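Local coordinates for nucleocapsid protein (Schmallenberg virus, PDB 4JNG) that encapsidates the viral genomic RNA in a helical nucleocapsid, shielding it from nucleases and presenting it as template for transcription and replication, at residues 97-102 with 149-154; 124-129 with 144-149; 160-165 with 206-211. One frame throughout, in Å; residues are numbered along the deposited sequence.

Contact 1 of 3, residues 97-102 with 149-154; sequences SGYLAR and EMFLDA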
loop_
_atom_site.group_PDB
_atom_site.type_symbol
_atom_site.label_atom_id
_atom_site.label_comp_id
_atom_site.label_asym_id
_atom_site.label_seq_id
_atom_site.Cartn_x
_atom_site.Cartn_y
_atom_site.Cartn_z
ATOM N N SER B 97 -8.405 26.925 2.956
ATOM C CA SER B 97 -7.426 27.244 1.930
ATOM C C SER B 97 -8.002 28.100 0.803
ATOM O O SER B 97 -7.365 29.051 0.356
ATOM C CB SER B 97 -6.852 25.955 1.355
ATOM O OG SER B 97 -5.933 26.218 0.317
ATOM N N GLY B 98 -9.197 27.748 0.334
ATOM C CA GLY B 98 -9.874 28.527 -0.699
ATOM C C GLY B 98 -10.293 29.905 -0.197
ATOM O O GLY B 98 -10.093 30.919 -0.878
ATOM N N TYR B 99 -10.866 29.951 0.999
ATOM C CA TYR B 99 -11.263 31.235 1.571
ATOM C C TYR B 99 -10.052 32.165 1.722
ATOM O O TYR B 99 -10.118 33.304 1.288
ATOM C CB TYR B 99 -11.980 31.068 2.912
ATOM C CG TYR B 99 -13.298 30.322 2.858
ATOM C CD1 TYR B 99 -14.013 30.161 1.659
ATOM C CD2 TYR B 99 -13.848 29.788 4.017
ATOM C CE1 TYR B 99 -15.222 29.483 1.635
ATOM C CE2 TYR B 99 -15.058 29.110 3.995
ATOM C CZ TYR B 99 -15.739 28.964 2.805
ATOM O OH TYR B 99 -16.939 28.296 2.808
ATOM N N LEU B 100 -8.952 31.654 2.275
ATOM C CA LEU B 100 -7.739 32.463 2.513
ATOM C C LEU B 100 -7.119 32.966 1.214
ATOM O O LEU B 100 -6.696 34.118 1.135
ATOM C CB LEU B 100 -6.691 31.705 3.337
ATOM C CG LEU B 100 -6.928 31.544 4.841
ATOM C CD1 LEU B 100 -5.908 30.573 5.421
ATOM C CD2 LEU B 100 -6.864 32.872 5.601
ATOM N N ALA B 101 -7.064 32.106 0.204
ATOM C CA ALA B 101 -6.624 32.512 -1.136
ATOM C C ALA B 101 -7.495 33.643 -1.684
ATOM O O ALA B 101 -6.985 34.623 -2.222
ATOM C CB ALA B 101 -6.637 31.329 -2.092
ATOM N N ARG B 102 -8.804 33.495 -1.532
ATOM C CA ARG B 102 -9.759 34.498 -1.959
ATOM C C ARG B 102 -9.591 35.801 -1.169
ATOM O O ARG B 102 -9.728 36.886 -1.726
ATOM C CB ARG B 102 -11.181 33.955 -1.803
ATOM C CG ARG B 102 -12.295 34.977 -1.927
ATOM C CD ARG B 102 -12.495 35.460 -3.344
ATOM N NE ARG B 102 -13.888 35.251 -3.719
ATOM C CZ ARG B 102 -14.896 36.067 -3.426
ATOM N NH1 ARG B 102 -14.709 37.207 -2.763
ATOM N NH2 ARG B 102 -16.110 35.739 -3.808
ATOM N N GLU B 149 -10.884 26.581 -6.622
ATOM C CA GLU B 149 -11.911 26.188 -7.608
ATOM C C GLU B 149 -13.357 26.539 -7.197
ATOM O O GLU B 149 -14.261 26.565 -8.032
ATOM C CB GLU B 149 -11.773 24.698 -7.968
ATOM C CG GLU B 149 -12.308 23.702 -6.945
ATOM C CD GLU B 149 -11.482 23.593 -5.674
ATOM O OE1 GLU B 149 -10.288 23.988 -5.641
ATOM O OE2 GLU B 149 -12.052 23.094 -4.689
ATOM N N MET B 150 -13.568 26.818 -5.912
ATOM C CA MET B 150 -14.834 27.369 -5.434
ATOM C C MET B 150 -15.105 28.807 -5.925
ATOM O O MET B 150 -16.224 29.305 -5.775
ATOM C CB MET B 150 -14.841 27.415 -3.903
ATOM C CG MET B 150 -14.723 26.087 -3.184
ATOM S SD MET B 150 -15.008 26.320 -1.412
ATOM C CE MET B 150 -13.443 26.946 -0.824
ATOM N N PHE B 151 -14.092 29.480 -6.474
ATOM C CA PHE B 151 -14.230 30.865 -6.916
ATOM C C PHE B 151 -13.646 31.066 -8.311
ATOM O O PHE B 151 -12.699 31.830 -8.502
ATOM C CB PHE B 151 -13.538 31.804 -5.910
ATOM C CG PHE B 151 -13.962 31.582 -4.487
ATOM C CD1 PHE B 151 -15.242 31.915 -4.076
ATOM C CD2 PHE B 151 -13.088 31.028 -3.565
ATOM C CE1 PHE B 151 -15.647 31.696 -2.771
ATOM C CE2 PHE B 151 -13.480 30.814 -2.257
ATOM C CZ PHE B 151 -14.765 31.144 -1.862
ATOM N N LEU B 152 -14.215 30.382 -9.298
ATOM C CA LEU B 152 -13.782 30.554 -10.689
ATOM C C LEU B 152 -13.850 32.029 -11.149
ATOM O O LEU B 152 -12.978 32.487 -11.882
ATOM C CB LEU B 152 -14.589 29.630 -11.618
ATOM C CG LEU B 152 -14.063 28.221 -11.970
ATOM C CD1 LEU B 152 -12.823 27.757 -11.217
ATOM C CD2 LEU B 152 -15.176 27.190 -11.826
ATOM N N ASP B 153 -14.852 32.775 -10.687
ATOM C CA ASP B 153 -14.987 34.200 -11.026
ATOM C C ASP B 153 -13.806 35.043 -10.523
ATOM O O ASP B 153 -13.237 35.842 -11.275
ATOM C CB ASP B 153 -16.306 34.754 -10.465
ATOM C CG ASP B 153 -16.513 36.236 -10.775
ATOM O OD1 ASP B 153 -15.761 37.081 -10.238
ATOM O OD2 ASP B 153 -17.446 36.561 -11.540
ATOM N N ALA B 154 -13.455 34.855 -9.253
ATOM C CA ALA B 154 -12.401 35.623 -8.600
ATOM C C ALA B 154 -11.004 35.277 -9.110
ATOM O O ALA B 154 -10.107 36.136 -9.094
ATOM C CB ALA B 154 -12.466 35.423 -7.093
#

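Contact 2 of 3, residues 124-129 with 144-149; sequences MPLAEV and FAPGAE. With nucleotides of chain A.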
loop_
_atom_site.group_PDB
_atom_site.type_symbol
_atom_site.label_atom_id
_atom_site.label_comp_id
_atom_site.label_asym_id
_atom_site.label_seq_id
_atom_site.Cartn_x
_atom_site.Cartn_y
_atom_site.Cartn_z
ATOM N N MET B 124 3.184 29.927 -2.393
ATOM C CA MET B 124 2.244 28.882 -2.820
ATOM C C MET B 124 3.065 27.732 -3.393
ATOM O O MET B 124 3.371 27.718 -4.587
ATOM C CB MET B 124 1.265 29.432 -3.862
ATOM C CG MET B 124 0.071 28.533 -4.191
ATOM S SD MET B 124 -1.090 28.242 -2.832
ATOM C CE MET B 124 -1.375 29.914 -2.249
ATOM N N PRO B 125 3.446 26.770 -2.538
ATOM C CA PRO B 125 4.133 25.590 -3.041
ATOM C C PRO B 125 3.144 24.667 -3.728
ATOM O O PRO B 125 2.506 23.848 -3.081
ATOM C CB PRO B 125 4.709 24.940 -1.778
ATOM C CG PRO B 125 4.307 25.790 -0.633
ATOM C CD PRO B 125 3.190 26.660 -1.098
ATOM N N LEU B 126 3.026 24.826 -5.037
ATOM C CA LEU B 126 2.033 24.130 -5.861
ATOM C C LEU B 126 2.016 24.880 -7.182
ATOM O O LEU B 126 2.004 24.280 -8.258
ATOM C CB LEU B 126 0.633 24.148 -5.225
ATOM C CG LEU B 126 0.213 22.911 -4.436
ATOM C CD1 LEU B 126 -0.664 23.260 -3.242
ATOM C CD2 LEU B 126 -0.503 21.932 -5.349
ATOM N N ALA B 127 1.990 26.205 -7.067
ATOM C CA ALA B 127 2.194 27.101 -8.187
ATOM C C ALA B 127 3.644 27.055 -8.629
ATOM O O ALA B 127 3.926 26.964 -9.824
ATOM C CB ALA B 127 1.819 28.529 -7.792
ATOM N N GLU B 128 4.555 27.122 -7.657
ATOM C CA GLU B 128 5.984 27.239 -7.932
ATOM C C GLU B 128 6.510 26.091 -8.766
ATOM O O GLU B 128 7.147 26.304 -9.802
ATOM C CB GLU B 128 6.791 27.310 -6.624
ATOM C CG GLU B 128 6.594 28.579 -5.808
ATOM C CD GLU B 128 6.987 29.834 -6.561
ATOM O OE1 GLU B 128 6.772 29.893 -7.791
ATOM O OE2 GLU B 128 7.505 30.775 -5.924
ATOM N N VAL B 129 6.217 24.872 -8.328
ATOM C CA VAL B 129 6.796 23.689 -8.955
ATOM C C VAL B 129 6.337 23.546 -10.414
ATOM O O VAL B 129 6.938 22.798 -11.187
ATOM C CB VAL B 129 6.545 22.411 -8.115
ATOM C CG1 VAL B 129 7.169 22.564 -6.731
ATOM C CG2 VAL B 129 5.060 22.087 -7.998
ATOM N N PHE B 144 -3.688 28.372 -7.863
ATOM C CA PHE B 144 -3.130 27.053 -7.561
ATOM C C PHE B 144 -3.517 26.527 -6.175
ATOM O O PHE B 144 -3.307 25.347 -5.885
ATOM C CB PHE B 144 -1.597 27.085 -7.673
ATOM C CG PHE B 144 -1.078 26.859 -9.067
ATOM C CD1 PHE B 144 -0.996 25.572 -9.591
ATOM C CD2 PHE B 144 -0.654 27.924 -9.851
ATOM C CE1 PHE B 144 -0.513 25.357 -10.869
ATOM C CE2 PHE B 144 -0.172 27.711 -11.133
ATOM C CZ PHE B 144 -0.104 26.425 -11.644
ATOM N N ALA B 145 -4.064 27.382 -5.312
ATOM C CA ALA B 145 -4.414 26.956 -3.957
ATOM C C ALA B 145 -5.522 25.897 -3.962
ATOM O O ALA B 145 -6.456 25.980 -4.759
ATOM C CB ALA B 145 -4.843 28.143 -3.117
ATOM N N PRO B 146 -5.429 24.900 -3.067
ATOM C CA PRO B 146 -6.597 24.024 -2.924
ATOM C C PRO B 146 -7.782 24.862 -2.460
ATOM O O PRO B 146 -7.601 25.795 -1.654
ATOM C CB PRO B 146 -6.173 23.029 -1.837
ATOM C CG PRO B 146 -4.687 23.080 -1.822
ATOM C CD PRO B 146 -4.306 24.471 -2.220
ATOM N N GLY B 147 -8.965 24.570 -2.997
ATOM C CA GLY B 147 -10.171 25.321 -2.679
ATOM C C GLY B 147 -10.409 26.569 -3.510
ATOM O O GLY B 147 -11.479 27.156 -3.423
ATOM N N ALA B 148 -9.433 26.985 -4.316
ATOM C CA ALA B 148 -9.618 28.127 -5.214
ATOM C C ALA B 148 -10.670 27.855 -6.298
ATOM O O ALA B 148 -11.277 28.790 -6.820
ATOM C CB ALA B 148 -8.297 28.523 -5.856
ATOM N N GLU B 149 -10.884 26.581 -6.622
ATOM C CA GLU B 149 -11.911 26.188 -7.608
ATOM C C GLU B 149 -13.357 26.539 -7.197
ATOM O O GLU B 149 -14.261 26.565 -8.032
ATOM C CB GLU B 149 -11.773 24.698 -7.968
ATOM C CG GLU B 149 -12.308 23.702 -6.945
ATOM C CD GLU B 149 -11.482 23.593 -5.674
ATOM O OE1 GLU B 149 -10.288 23.988 -5.641
ATOM O OE2 GLU B 149 -12.052 23.094 -4.689
ATOM P P U A 29 4.540 17.244 -4.592
ATOM O OP1 U A 29 5.985 17.175 -4.926
ATOM O OP2 U A 29 3.961 16.273 -3.629
ATOM O "O5'" U A 29 4.182 18.706 -4.073
ATOM C "C5'" U A 29 4.803 19.874 -4.638
ATOM C "C4'" U A 29 4.931 20.943 -3.582
ATOM O "O4'" U A 29 3.603 21.286 -3.091
ATOM C "C3'" U A 29 5.749 20.551 -2.353
ATOM O "O3'" U A 29 6.530 21.653 -1.893
ATOM C "C2'" U A 29 4.670 20.171 -1.344
ATOM O "O2'" U A 29 5.049 20.228 0.014
ATOM C "C1'" U A 29 3.586 21.191 -1.683
ATOM N N1 U A 29 2.231 20.823 -1.245
ATOM C C2 U A 29 1.423 21.823 -0.733
ATOM O O2 U A 29 1.776 22.986 -0.655
ATOM N N3 U A 29 0.180 21.407 -0.323
ATOM C C4 U A 29 -0.327 20.126 -0.367
ATOM O O4 U A 29 -1.468 19.911 0.045
ATOM C C5 U A 29 0.570 19.148 -0.900
ATOM C C6 U A 29 1.788 19.520 -1.312
ATOM P P U A 28 0.902 13.351 -4.018
ATOM O OP1 U A 28 2.143 12.564 -4.225
ATOM O OP2 U A 28 0.492 13.713 -2.639
ATOM O "O5'" U A 28 1.024 14.675 -4.899
ATOM C "C5'" U A 28 1.735 14.663 -6.150
ATOM C "C4'" U A 28 1.734 16.036 -6.778
ATOM O "O4'" U A 28 0.376 16.447 -7.068
ATOM C "C3'" U A 28 2.289 17.152 -5.910
ATOM O "O3'" U A 28 3.710 17.156 -5.954
ATOM C "C2'" U A 28 1.640 18.396 -6.510
ATOM O "O2'" U A 28 2.361 18.974 -7.579
ATOM C "C1'" U A 28 0.275 17.858 -6.958
ATOM N N1 U A 28 -0.807 18.170 -6.014
ATOM C C2 U A 28 -1.707 19.155 -6.366
ATOM O O2 U A 28 -1.640 19.770 -7.418
ATOM N N3 U A 28 -2.694 19.395 -5.442
ATOM C C4 U A 28 -2.868 18.766 -4.227
ATOM O O4 U A 28 -3.809 19.095 -3.504
ATOM C C5 U A 28 -1.896 17.759 -3.933
ATOM C C6 U A 28 -0.920 17.505 -4.813
ATOM P P U A 30 8.133 21.546 -1.761
ATOM O OP1 U A 30 8.591 20.336 -2.489
ATOM O OP2 U A 30 8.480 21.723 -0.327
ATOM O "O5'" U A 30 8.643 22.817 -2.574
ATOM C "C5'" U A 30 7.766 23.935 -2.748
ATOM C "C4'" U A 30 8.492 25.171 -3.228
ATOM O "O4'" U A 30 7.887 26.329 -2.584
ATOM C "C3'" U A 30 9.987 25.274 -2.933
ATOM O "O3'" U A 30 10.774 24.752 -4.004
ATOM C "C2'" U A 30 10.185 26.781 -2.821
ATOM O "O2'" U A 30 10.291 27.424 -4.075
ATOM C "C1'" U A 30 8.897 27.205 -2.122
ATOM N N1 U A 30 8.966 27.115 -0.655
ATOM C C2 U A 30 9.440 28.217 0.030
ATOM O O2 U A 30 9.782 29.246 -0.527
ATOM N N3 U A 30 9.483 28.075 1.393
ATOM C C4 U A 30 9.122 26.967 2.129
ATOM O O4 U A 30 9.224 26.995 3.356
ATOM C C5 U A 30 8.653 25.863 1.348
ATOM C C6 U A 30 8.593 25.971 0.016
#

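Contact 3 of 3, residues 160-165 with 206-211; sequences LVIEMH and NSVGQL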
loop_
_atom_site.group_PDB
_atom_site.type_symbol
_atom_site.label_atom_id
_atom_site.label_comp_id
_atom_site.label_asym_id
_atom_site.label_seq_id
_atom_site.Cartn_x
_atom_site.Cartn_y
_atom_site.Cartn_z
ATOM N N LEU B 160 -9.781 25.872 -12.813
ATOM C CA LEU B 160 -10.381 24.954 -13.780
ATOM C C LEU B 160 -9.376 24.448 -14.801
ATOM O O LEU B 160 -9.255 23.241 -15.005
ATOM C CB LEU B 160 -11.543 25.624 -14.518
ATOM C CG LEU B 160 -12.099 24.853 -15.722
ATOM C CD1 LEU B 160 -12.614 23.481 -15.319
ATOM C CD2 LEU B 160 -13.190 25.668 -16.396
ATOM N N VAL B 161 -8.669 25.374 -15.444
ATOM C CA VAL B 161 -7.737 25.013 -16.515
ATOM C C VAL B 161 -6.433 24.436 -15.957
ATOM O O VAL B 161 -5.826 23.571 -16.585
ATOM C CB VAL B 161 -7.467 26.184 -17.496
ATOM C CG1 VAL B 161 -8.776 26.704 -18.075
ATOM C CG2 VAL B 161 -6.679 27.316 -16.842
ATOM N N ILE B 162 -6.011 24.899 -14.779
ATOM C CA ILE B 162 -4.875 24.286 -14.069
ATOM C C ILE B 162 -5.109 22.786 -13.845
ATOM O O ILE B 162 -4.167 21.989 -13.872
ATOM C CB ILE B 162 -4.612 24.966 -12.708
ATOM C CG1 ILE B 162 -3.951 26.339 -12.913
ATOM C CG2 ILE B 162 -3.707 24.099 -11.830
ATOM C CD1 ILE B 162 -3.930 27.216 -11.673
ATOM N N GLU B 163 -6.361 22.412 -13.606
ATOM C CA GLU B 163 -6.705 21.016 -13.372
ATOM C C GLU B 163 -6.755 20.242 -14.686
ATOM O O GLU B 163 -6.291 19.103 -14.752
ATOM C CB GLU B 163 -8.031 20.907 -12.629
ATOM C CG GLU B 163 -8.023 19.845 -11.545
ATOM C CD GLU B 163 -8.616 20.344 -10.240
ATOM O OE1 GLU B 163 -7.840 20.806 -9.377
ATOM O OE2 GLU B 163 -9.853 20.284 -10.085
ATOM N N MET B 164 -7.312 20.863 -15.726
ATOM C CA MET B 164 -7.293 20.275 -17.063
ATOM C C MET B 164 -5.858 19.925 -17.435
ATOM O O MET B 164 -5.562 18.775 -17.756
ATOM C CB MET B 164 -7.901 21.225 -18.105
ATOM C CG MET B 164 -9.420 21.192 -18.164
ATOM S SD MET B 164 -10.107 22.357 -19.359
ATOM C CE MET B 164 -11.854 21.992 -19.228
ATOM N N HIS B 165 -4.970 20.917 -17.357
ATOM C CA HIS B 165 -3.549 20.710 -17.635
ATOM C C HIS B 165 -2.927 19.611 -16.771
ATOM O O HIS B 165 -2.015 18.921 -17.222
ATOM C CB HIS B 165 -2.759 22.018 -17.470
ATOM C CG HIS B 165 -2.980 22.999 -18.581
ATOM N ND1 HIS B 165 -2.546 22.771 -19.869
ATOM C CD2 HIS B 165 -3.588 24.209 -18.598
ATOM C CE1 HIS B 165 -2.877 23.798 -20.632
ATOM N NE2 HIS B 165 -3.509 24.686 -19.884
ATOM N N ASN B 206 -4.988 28.872 -22.410
ATOM C CA ASN B 206 -3.810 29.299 -23.164
ATOM C C ASN B 206 -2.764 29.970 -22.266
ATOM O O ASN B 206 -1.571 29.673 -22.367
ATOM C CB ASN B 206 -4.239 30.253 -24.290
ATOM C CG ASN B 206 -3.120 30.556 -25.269
ATOM O OD1 ASN B 206 -2.468 29.647 -25.784
ATOM N ND2 ASN B 206 -2.899 31.839 -25.543
ATOM N N SER B 207 -3.217 30.862 -21.385
ATOM C CA SER B 207 -2.324 31.545 -20.433
ATOM C C SER B 207 -1.518 30.554 -19.593
ATOM O O SER B 207 -0.293 30.657 -19.514
ATOM C CB SER B 207 -3.119 32.479 -19.516
ATOM O OG SER B 207 -3.400 33.706 -20.168
ATOM N N VAL B 208 -2.210 29.590 -18.988
ATOM C CA VAL B 208 -1.555 28.531 -18.211
ATOM C C VAL B 208 -0.794 27.596 -19.136
ATOM O O VAL B 208 0.221 27.022 -18.745
ATOM C CB VAL B 208 -2.563 27.699 -17.382
ATOM C CG1 VAL B 208 -1.856 26.575 -16.626
ATOM C CG2 VAL B 208 -3.303 28.595 -16.405
ATOM N N GLY B 209 -1.293 27.442 -20.359
ATOM C CA GLY B 209 -0.646 26.600 -21.361
ATOM C C GLY B 209 0.721 27.095 -21.807
ATOM O O GLY B 209 1.504 26.328 -22.375
ATOM N N GLN B 210 1.006 28.376 -21.580
ATOM C CA GLN B 210 2.316 28.947 -21.919
ATOM C C GLN B 210 3.218 29.113 -20.688
ATOM O O GLN B 210 4.283 29.729 -20.765
ATOM C CB GLN B 210 2.154 30.276 -22.678
ATOM C CG GLN B 210 2.276 30.148 -24.196
ATOM C CD GLN B 210 0.954 29.866 -24.889
ATOM O OE1 GLN B 210 0.533 30.617 -25.768
ATOM N NE2 GLN B 210 0.295 28.783 -24.497
ATOM N N LEU B 211 2.784 28.549 -19.564
ATOM C CA LEU B 211 3.606 28.446 -18.363
ATOM C C LEU B 211 4.674 27.371 -18.573
ATOM O O LEU B 211 4.569 26.554 -19.496
ATOM C CB LEU B 211 2.722 28.066 -17.171
ATOM C CG LEU B 211 3.286 28.228 -15.756
ATOM C CD1 LEU B 211 3.488 29.701 -15.434
ATOM C CD2 LEU B 211 2.368 27.561 -14.740
#

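Contact 1 of 3, residues 97-102 with 149-154
R102 meets F151 through CB, NE and NH2, while two acids bind the guanidinium: E21 forms a salt bridge with NH2, D106 another with NH1, and Y24 makes a cation-pi contact. R102 NE sits 3.6 Å from F151 CD1, over one face of the phenyl ring and offset toward its rim; NH2 lies near the ring as well, and the guanidinium plane is turned 74° from it. CG anti to the backbone N (chi1 168°) starts the chain on this course, and bends at chi2 and chi3 then set CD and NE. R102 CB leans on the CD2 and CE2 side of the ring, and A154 CB lies 3.7 Å from R102 NE.

The opposite face of F151 is taken by its own neighbour: M150 CB stands 3.9 Å above the plane, over the ring centre. Edgewise, F151 CZ comes to 3.7 Å from Y99 CD1, so the two rings meet edge to edge. The far end of M150 reaches the helix, its CE 3.9 Å from G98 CA, an approach made possible by the bare glycine backbone. Its SD makes an oblique Met-aromatic contact with Y99, 5.4 Å from the ring centroid.

P20 and E21 of helix 20-31 also touch F151. The loop after helix 138-142 is therefore held to helix 93-110 by apolar and aromatic contacts, and the arginine that completes them has its charge probably balanced by the two acids even as it packs on the phenyl ring.

Contact 2 of 3, residues 124-129 with 144-149
A127 lays its CA over one face of the F144 ring in a CH-pi contact, 3.6 Å from the ring centroid and 21° off the normal. A127 CB touches the ring as well, only 3.3 Å from F144 CD2, and on the CD1 side L126 O comes to 3.5 Å from F144 CD1. The segment 124-129 thus rests on the phenyl ring through main chain and methyl together.

Two further side chains extend the join. M124 CG is anti to the backbone N (chi1 -169°), and the chain bends beyond it to bring SD to 3.7 Å from A145 CA. L126 CD1 touches P146 CD at 4.0 Å. P146 and G147 are the corner residues of a type II turn, closed by A148 N to A145 O, and G147 takes the positive phi (86°) usual for the third position of that turn.

L126 also faces the RNA, with its two methyls parted between neighbouring bases: CD1 is 3.6 Å from N3 of U29 of chain A, while CD2 lies against the uracil of U28 of chain A. P125 CB meets the sugar of U30 of chain A, 3.4 Å from C5'. One short loop therefore lines three successive nucleotides while its other side lies on F144 and A145.

In sequence the two segments lie before and after helix 138-142, whose Y141 OH hydrogen-bonds to M124 N and whose L142 touches M124. A145 and P146 lean on helix 93-110, and F144 reaches I162 of helix 158-168.

Contact 3 of 3, residues 160-165 with 206-211
V208 is the centre of this contact, its two methyls serving different partners. CG2 meets V161 CG2 at 3.6 Å, the two valines crossing at a slant, and I162 CG1 lies a little farther off, 4.2 Å from V208 CG2. CG1, anti to the backbone N (chi1 178°), lies 3.5 Å from H165 CD2; there the imidazole and the valine slide past each other in opposite directions. The same ring reaches one residue further and lies against the main chain of G209, with H165 NE2 3.6 Å from G209 N and CE1 beside G209 CA.

What positions this histidine lies just before the segment 206-211: F205 stacks on the ring, and its carbonyl oxygen hydrogen-bonds to H165 NE2. That pair fixes the rotation of the imidazole and satisfies a buried nitrogen, so the 3.6 Å approach to G209 N is plain packing. Farther out, within 206-211, Q210 NE2 donates to N206 OD1 at 3.2 Å, the donor standing well above the carbonyl plane of N206.

In the fold, the contact joins helix 158-168 to the C-terminal part of helix 198-209. Y158 also touches V208, while I201 and F205 carry the interface on along the second helix. Helix 177-181 packs against L160, E163 and M164, and R223 of the second subunit touches L160 and M164.

The three contacts run from helix 93-110 to helix 198-209. Contact 2 is nested in the chain loop closed by contact 1 and shares E149 with it; their centres are about 11 Å apart, joined by a probable hydrogen bond of 2.6 Å from S97 OG to P146 O. Contact 3 follows in sequence, its centre about 13 Å from that of contact 2, and F144 CE1 bridges to I162 CG2 at 3.6 Å. Contacts 1 and 3, with centres about 17 Å apart, meet where L152 packs on L160. RNA touches contact 2 directly, whereas the nearest atoms of contacts 1 and 3 stay about 5 and 6 Å from it, near the RNA-binding residues R95, K179 and R166.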